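Local coordinates for protein putative Glycerophosphoryl diester phosphodiesterase (Silicibacter pomeroyi, PDB 3L12) that is a putative member of the glycerophosphoryl diester phosphodiesterase family, with a TIM-barrel fold and a bound magnesium ion, at residues A[188-193]-A[238-243]; A[259-264]-A[269-274]. All coordinates share one frame; numbering follows the deposited sequence.

Followed from its N-terminal end, the chain has built strands 19-23, 48-55 and 145-150 before it leaves strand 183-187, turns at 188-189 and enters helix 190-199; it passes strand 205-209 and reaches helix 237-244, where contact 1 closes a loop of 44 intervening residues. Strand 248-251 and helix 258-266 follow, and contact 2 closes a much shorter loop, with four residues between its segments. The two contacts are in series, neither nested nor crossed, and their centres lie about 14 Å apart. Contact 1 joins two outer helices of the barrel; contact 2 joins a helix to its following strand. They meet at P238, which packs on L260, A264 and L269, and where F188 touches W274.

Contact 1: residues A[188-193]-A[238-243]; sequences FDWALL and PQAVAS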
# COMPACT_ATOMS: atom_id res chain seq x y z
N PHE A 188 -27.18 1.92 5.03
CA PHE A 188 -27.88 1.58 6.25
C PHE A 188 -29.28 2.19 6.21
O PHE A 188 -30.15 1.74 6.92
CB PHE A 188 -27.20 2.14 7.50
CG PHE A 188 -26.09 1.27 8.05
CD1 PHE A 188 -26.37 0.15 8.79
CD2 PHE A 188 -24.79 1.63 7.84
CE1 PHE A 188 -25.32 -0.61 9.35
CE2 PHE A 188 -23.76 0.85 8.39
CZ PHE A 188 -24.05 -0.23 9.13
N ASP A 189 -29.47 3.24 5.42
CA ASP A 189 -30.77 3.98 5.34
C ASP A 189 -31.63 3.25 4.32
O ASP A 189 -31.57 3.52 3.11
CB ASP A 189 -30.46 5.43 4.94
CG ASP A 189 -31.63 6.38 5.13
OD1 ASP A 189 -32.76 5.93 5.01
OD2 ASP A 189 -31.35 7.59 5.38
N TRP A 190 -32.42 2.31 4.81
CA TRP A 190 -33.20 1.45 3.96
C TRP A 190 -34.30 2.23 3.24
O TRP A 190 -34.64 1.89 2.12
CB TRP A 190 -33.75 0.32 4.81
CG TRP A 190 -32.74 -0.75 5.22
CD1 TRP A 190 -31.39 -0.65 5.21
CD2 TRP A 190 -33.05 -2.04 5.77
NE1 TRP A 190 -30.82 -1.82 5.66
CE2 TRP A 190 -31.82 -2.68 6.03
CE3 TRP A 190 -34.23 -2.73 6.01
CZ2 TRP A 190 -31.75 -3.99 6.50
CZ3 TRP A 190 -34.16 -4.02 6.52
CH2 TRP A 190 -32.91 -4.63 6.75
N ALA A 191 -34.83 3.28 3.88
CA ALA A 191 -35.84 4.08 3.21
C ALA A 191 -35.21 4.75 2.01
O ALA A 191 -35.83 4.82 0.97
CB ALA A 191 -36.50 5.11 4.18
N LEU A 192 -33.98 5.22 2.17
CA LEU A 192 -33.24 5.86 1.09
C LEU A 192 -33.02 4.90 -0.08
O LEU A 192 -33.05 5.32 -1.23
CB LEU A 192 -31.90 6.46 1.57
CG LEU A 192 -31.26 7.58 0.73
CD1 LEU A 192 -32.12 8.86 0.71
CD2 LEU A 192 -29.82 7.90 1.24
N LEU A 193 -32.82 3.61 0.21
CA LEU A 193 -32.64 2.61 -0.84
C LEU A 193 -33.94 2.46 -1.65
O LEU A 193 -33.90 2.21 -2.84
CB LEU A 193 -32.16 1.26 -0.27
CG LEU A 193 -30.78 1.27 0.35
CD1 LEU A 193 -30.51 -0.06 1.07
CD2 LEU A 193 -29.69 1.58 -0.72
N PRO A 238 -32.27 -11.41 6.15
CA PRO A 238 -32.36 -11.77 4.75
C PRO A 238 -33.76 -11.65 4.16
O PRO A 238 -33.89 -11.15 3.04
CB PRO A 238 -31.94 -13.25 4.73
CG PRO A 238 -31.22 -13.50 5.92
CD PRO A 238 -31.45 -12.39 6.89
N GLN A 239 -34.77 -12.11 4.92
CA GLN A 239 -36.14 -12.01 4.46
C GLN A 239 -36.53 -10.54 4.35
O GLN A 239 -37.13 -10.15 3.37
CB GLN A 239 -37.11 -12.78 5.37
CG GLN A 239 -38.53 -12.83 4.81
CD GLN A 239 -38.59 -13.45 3.40
OE1 GLN A 239 -38.70 -12.73 2.40
NE2 GLN A 239 -38.44 -14.77 3.32
N ALA A 240 -36.19 -9.73 5.34
CA ALA A 240 -36.53 -8.31 5.33
C ALA A 240 -35.94 -7.60 4.11
O ALA A 240 -36.59 -6.75 3.48
CB ALA A 240 -36.03 -7.64 6.62
N VAL A 241 -34.69 -7.94 3.78
CA VAL A 241 -34.01 -7.35 2.63
C VAL A 241 -34.63 -7.82 1.30
O VAL A 241 -34.91 -7.00 0.43
CB VAL A 241 -32.49 -7.65 2.68
CG1 VAL A 241 -31.82 -7.26 1.39
CG2 VAL A 241 -31.87 -6.91 3.86
N ALA A 242 -34.87 -9.13 1.15
CA ALA A 242 -35.52 -9.64 -0.07
C ALA A 242 -36.89 -8.99 -0.22
O ALA A 242 -37.26 -8.52 -1.31
CB ALA A 242 -35.66 -11.18 -0.03
N SER A 243 -37.65 -8.93 0.88
CA SER A 243 -38.99 -8.30 0.84
C SER A 243 -38.96 -6.81 0.48
O SER A 243 -39.89 -6.34 -0.21
CB SER A 243 -39.75 -8.50 2.16
OG SER A 243 -40.10 -9.86 2.32
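W190 holds CG anti to its carbonyl carbon (chi1 -74°), which directs the indole at helix 237-244; V241, with CG1 anti to the backbone N (chi1 170°), presents CG2 to the ring. Both residues belong to helices on the outside of a TIM barrel, 190-199 and 237-244, and the two side chains cross at about a right angle. Only the six-membered part of the indole takes part. CH2 of W190 comes to 3.8 Å from CG2 of V241, an oblique approach, whereas the methyl of A240 sits at the ring edge, near its plane, with CB 4.1 Å from CZ3 of W190. The contact is apolar and slender, burying 101 Å² in all, and the CA atoms of W190 and V241 remain 8.9 Å apart. At its polar end the ring is held by strand 205-209, where NE1 of W190 donates to O of L208; Y207 packs edge-to-face with the indole and also touches V241. D189 N-caps helix 190-199, and its OD2 forms a salt bridge with R163. The capping bond runs from N of L192 to OD1 of D189, 3.2 Å long, and meets the oxygen from above the carboxylate plane.

Contact 2: residues A[259-264]-A[269-274]; sequences ELVAEA and LIVLTW
A264 and V271 make the closest side-chain contact between helix 258-266 and strand 270-273: CB of A264 lies 3.5 Å from CG2 of V271, closer than usual for two carbons. V271 holds CG2 beside its backbone N and CG1 anti to that nitrogen (chi1 -177°), an orientation that splits its branches between two helix residues one turn apart. CG2 takes A264, and CG1 faces V261, whose CG2 is 4.3 Å away, a noticeably slacker fit. A single hydrogen bond crosses between the segments, from N of L269 to O of A264 at 3.0 Å, with an N-H...O angle of 159° and the donor tilted 32° from the carbonyl plane. It ties the chain entering the strand back to the helix. CB of L269 lies beside the acceptor, 3.5 Å from O of A264, and CD1 of L269 approaches CB of A264 more loosely, at 4.3 Å.

The four touching residues are all buried. By contrast, the helix turns its other side outward: CB of A262 points away from the strand, and A262 and E259 are exposed. OE2 of partly exposed E263 is hydrogen-bonded to OG of S236, which immediately precedes helix 237-244. I270 also points away from the helix but is buried, and the backbone of V271 is hydrogen-bonded to D291. The segments supply the helix and second strand of a right-handed beta-alpha-beta crossover, begun by strand 248-251, the repeating unit of a TIM barrel.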
# COMPACT_ATOMS: atom_id res chain seq x y z
N GLU A 259 -25.85 -20.49 8.29
CA GLU A 259 -27.28 -20.71 8.09
C GLU A 259 -27.92 -19.41 7.57
O GLU A 259 -28.71 -19.48 6.61
CB GLU A 259 -27.98 -21.27 9.35
CG GLU A 259 -27.50 -20.75 10.74
CD GLU A 259 -26.10 -21.30 11.19
OE1 GLU A 259 -25.71 -21.11 12.36
OE2 GLU A 259 -25.38 -21.91 10.37
N LEU A 260 -27.57 -18.25 8.17
CA LEU A 260 -28.09 -16.96 7.66
C LEU A 260 -27.60 -16.72 6.24
O LEU A 260 -28.37 -16.26 5.42
CB LEU A 260 -27.74 -15.77 8.56
CG LEU A 260 -28.59 -15.53 9.80
CD1 LEU A 260 -27.87 -14.63 10.85
CD2 LEU A 260 -30.01 -14.94 9.43
N VAL A 261 -26.34 -17.05 5.92
CA VAL A 261 -25.83 -16.89 4.55
C VAL A 261 -26.57 -17.80 3.58
O VAL A 261 -26.97 -17.36 2.48
CB VAL A 261 -24.29 -17.13 4.46
CG1 VAL A 261 -23.87 -17.25 2.98
CG2 VAL A 261 -23.50 -16.06 5.23
N ALA A 262 -26.77 -19.06 3.94
CA ALA A 262 -27.52 -19.96 3.06
C ALA A 262 -29.00 -19.51 2.92
O ALA A 262 -29.57 -19.60 1.83
CB ALA A 262 -27.43 -21.40 3.56
N GLU A 263 -29.61 -19.02 4.00
CA GLU A 263 -30.98 -18.49 3.92
C GLU A 263 -31.05 -17.34 2.90
O GLU A 263 -31.97 -17.26 2.07
CB GLU A 263 -31.49 -17.98 5.27
CG GLU A 263 -32.96 -17.52 5.24
CD GLU A 263 -33.44 -16.97 6.55
OE1 GLU A 263 -32.68 -17.00 7.54
OE2 GLU A 263 -34.59 -16.45 6.59
N ALA A 264 -30.06 -16.46 2.97
CA ALA A 264 -29.95 -15.33 2.04
C ALA A 264 -29.75 -15.84 0.60
O ALA A 264 -30.37 -15.34 -0.30
CB ALA A 264 -28.83 -14.37 2.48
N LEU A 269 -30.23 -13.64 -2.76
CA LEU A 269 -29.42 -12.45 -2.42
C LEU A 269 -27.95 -12.75 -2.48
O LEU A 269 -27.53 -13.91 -2.34
CB LEU A 269 -29.75 -11.97 -1.00
CG LEU A 269 -31.18 -11.61 -0.68
CD1 LEU A 269 -31.46 -11.43 0.83
CD2 LEU A 269 -31.60 -10.35 -1.49
N ILE A 270 -27.16 -11.70 -2.72
CA ILE A 270 -25.69 -11.76 -2.63
C ILE A 270 -25.36 -11.28 -1.21
O ILE A 270 -26.03 -10.36 -0.73
CB ILE A 270 -25.05 -10.91 -3.72
CG1 ILE A 270 -25.21 -11.61 -5.08
CG2 ILE A 270 -23.55 -10.63 -3.41
CD1 ILE A 270 -24.73 -10.77 -6.32
N VAL A 271 -24.36 -11.88 -0.53
CA VAL A 271 -24.01 -11.53 0.81
C VAL A 271 -22.56 -11.05 0.85
O VAL A 271 -21.64 -11.81 0.48
CB VAL A 271 -24.20 -12.70 1.77
CG1 VAL A 271 -23.90 -12.29 3.20
CG2 VAL A 271 -25.64 -13.28 1.62
N LEU A 272 -22.38 -9.80 1.23
CA LEU A 272 -21.03 -9.21 1.37
C LEU A 272 -20.91 -8.85 2.84
O LEU A 272 -21.72 -8.06 3.36
CB LEU A 272 -20.86 -7.98 0.51
CG LEU A 272 -21.17 -8.06 -0.99
CD1 LEU A 272 -20.80 -6.69 -1.56
CD2 LEU A 272 -20.37 -9.16 -1.68
N THR A 273 -19.91 -9.38 3.52
CA THR A 273 -19.75 -9.04 4.93
C THR A 273 -18.59 -8.04 5.12
O THR A 273 -17.67 -7.93 4.26
CB THR A 273 -19.61 -10.30 5.77
OG1 THR A 273 -19.75 -9.93 7.16
CG2 THR A 273 -18.30 -11.02 5.43
N TRP A 274 -18.65 -7.29 6.22
CA TRP A 274 -17.77 -6.15 6.49
C TRP A 274 -17.59 -5.93 7.97
O TRP A 274 -18.37 -6.54 8.73
CB TRP A 274 -18.40 -4.83 5.92
CG TRP A 274 -19.71 -4.52 6.54
CD1 TRP A 274 -20.91 -5.01 6.17
CD2 TRP A 274 -19.93 -3.69 7.69
NE1 TRP A 274 -21.89 -4.57 7.04
CE2 TRP A 274 -21.32 -3.76 7.98
CE3 TRP A 274 -19.10 -2.92 8.52
CZ2 TRP A 274 -21.90 -3.05 9.02
CZ3 TRP A 274 -19.69 -2.23 9.57
CH2 TRP A 274 -21.08 -2.31 9.80